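Long-range contact in acetyl-CoA acetyltransferase (Bacillus anthracis, PDB 3SS6), which probably catalyses the thiolase reaction, the reversible condensation of two acetyl-CoA molecules into acetoacetyl-CoA and free coenzyme A: residues A295-R299 with K330-L334. Residues are numbered along the deposited sequence; the frame is centred on the assembly and turned at random.
Sequences APAIR and KELDL. Unlike the reference sequence in segment 330-334: Asp333 (reference Gly).
Arg299 of helix 294-305 lies along Leu332, in the last turn of helix 322-332, and its end meets Glu331. CB stands on the side of its helix that faces the other segment. CG of Arg299 is anti to the carbonyl carbon (chi1 -67°) and 3.9 Å from Leu332 CD2; from there the chain runs extended to NE. Leu332 CD2 lies 3.7 Å from Arg299 NE and sits over the centre of one guanidinium face. At the edge, Arg299 NH1 gives a nearly straight hydrogen bond of 2.9 Å (164°) to OE2 of Glu331, a salt bridge that uses the anti side of the carboxylate. NH2 adds weak bonds to OE2 and to the backbone O of Glu331. Carboxylate and guanidinium planes stand 84° apart, and Glu331 OE1 is hydrogen-bonded to Tyr170 OH. Arginine suits this exposed position because its aliphatic part and flat face cover leucine while its edge binds charge. Small Ala295 lets the helices come close, its CB 3.6 Å from Glu331 CG. Deeper down, buried apolar side chains pack together, Leu332 CD1 lying 3.7 Å from Ile298 CD1. Asp333, with positive phi, is the C-prime residue of the Schellman motif that ends helix 322-332. Within the thiolase C-terminal domain, helix 294-305 follows strand 275-284 of the mixed sheet and is hydrogen-bonded to it through Ala297 O and Ser281 OG, while Lys330 pairs with Glu176 of helix 174-194.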
loop_
_atom_site.group_PDB
_atom_site.type_symbol
_atom_site.label_atom_id
_atom_site.label_comp_id
_atom_site.label_asym_id
_atom_site.label_seq_id
_atom_site.Cartn_x
_atom_site.Cartn_y
_atom_site.Cartn_z
ATOM N N ALA A 295 -20.561 23.170 27.061
ATOM C CA ALA A 295 -21.094 24.321 27.800
ATOM C C ALA A 295 -22.357 24.903 27.146
ATOM O O ALA A 295 -23.430 24.926 27.762
ATOM C CB ALA A 295 -20.015 25.396 28.010
ATOM N N PRO A 296 -22.248 25.371 25.890
ATOM C CA PRO A 296 -23.472 25.873 25.256
ATOM C C PRO A 296 -24.530 24.786 25.026
ATOM O O PRO A 296 -25.717 25.110 25.042
ATOM C CB PRO A 296 -22.975 26.437 23.915
ATOM C CG PRO A 296 -21.670 25.758 23.672
ATOM C CD PRO A 296 -21.063 25.556 25.032
ATOM N N ALA A 297 -24.119 23.537 24.806
ATOM C CA ALA A 297 -25.091 22.462 24.604
ATOM C C ALA A 297 -25.901 22.236 25.871
ATOM O O ALA A 297 -27.126 22.117 25.828
ATOM C CB ALA A 297 -24.398 21.169 24.175
ATOM N N ILE A 298 -25.212 22.204 27.005
ATOM C CA ILE A 298 -25.900 22.018 28.281
ATOM C C ILE A 298 -26.792 23.218 28.604
ATOM O O ILE A 298 -27.950 23.047 28.987
ATOM C CB ILE A 298 -24.913 21.704 29.420
ATOM C CG1 ILE A 298 -24.336 20.293 29.221
ATOM C CG2 ILE A 298 -25.596 21.827 30.794
ATOM C CD1 ILE A 298 -23.196 19.948 30.166
ATOM N N ARG A 299 -26.275 24.430 28.427
ATOM C CA ARG A 299 -27.078 25.618 28.713
ATOM C C ARG A 299 -28.336 25.641 27.857
ATOM O O ARG A 299 -29.428 25.895 28.363
ATOM C CB ARG A 299 -26.258 26.898 28.529
ATOM C CG ARG A 299 -25.148 27.045 29.561
ATOM C CD ARG A 299 -24.416 28.375 29.448
ATOM N NE ARG A 299 -23.676 28.673 30.674
ATOM C CZ ARG A 299 -22.386 29.000 30.719
ATOM N NH1 ARG A 299 -21.674 29.083 29.605
ATOM N NH2 ARG A 299 -21.811 29.254 31.886
ATOM N N LYS A 330 -14.990 24.616 34.586
ATOM C CA LYS A 330 -14.813 26.020 34.936
ATOM C C LYS A 330 -15.884 26.909 34.321
ATOM O O LYS A 330 -16.414 27.796 34.987
ATOM C CB LYS A 330 -13.419 26.500 34.527
ATOM C CG LYS A 330 -12.297 25.815 35.308
ATOM C CD LYS A 330 -10.927 26.158 34.749
ATOM C CE LYS A 330 -9.826 25.401 35.475
ATOM N NZ LYS A 330 -9.801 25.712 36.927
ATOM N N GLU A 331 -16.213 26.660 33.057
ATOM C CA GLU A 331 -17.189 27.487 32.354
ATOM C C GLU A 331 -18.578 27.395 32.989
ATOM O O GLU A 331 -19.260 28.411 33.161
ATOM C CB GLU A 331 -17.242 27.101 30.873
ATOM C CG GLU A 331 -18.285 27.862 30.069
ATOM C CD GLU A 331 -18.024 29.353 30.010
ATOM O OE1 GLU A 331 -16.850 29.762 29.870
ATOM O OE2 GLU A 331 -18.998 30.123 30.110
ATOM N N LEU A 332 -18.984 26.179 33.341
ATOM C CA LEU A 332 -20.301 25.926 33.927
ATOM C C LEU A 332 -20.305 25.967 35.457
ATOM O O LEU A 332 -21.370 25.884 36.076
ATOM C CB LEU A 332 -20.837 24.567 33.459
ATOM C CG LEU A 332 -21.148 24.386 31.967
ATOM C CD1 LEU A 332 -21.637 22.972 31.714
ATOM C CD2 LEU A 332 -22.186 25.393 31.499
ATOM N N ASP A 333 -19.122 26.103 36.057
ATOM C CA ASP A 333 -18.954 26.017 37.510
ATOM C C ASP A 333 -19.618 24.761 38.076
ATOM O O ASP A 333 -20.450 24.841 38.980
ATOM C CB ASP A 333 -19.500 27.273 38.200
ATOM C CG ASP A 333 -19.081 27.372 39.660
ATOM O OD1 ASP A 333 -18.094 26.719 40.057
ATOM O OD2 ASP A 333 -19.738 28.120 40.410
ATOM N N LEU A 334 -19.246 23.605 37.535
ATOM C CA LEU A 334 -19.833 22.337 37.955
ATOM C C LEU A 334 -19.354 21.907 39.337
ATOM O O LEU A 334 -18.243 22.243 39.757
ATOM C CB LEU A 334 -19.486 21.225 36.962
ATOM C CG LEU A 334 -19.946 21.403 35.519
ATOM C CD1 LEU A 334 -19.438 20.250 34.686
ATOM C CD2 LEU A 334 -21.465 21.506 35.442
#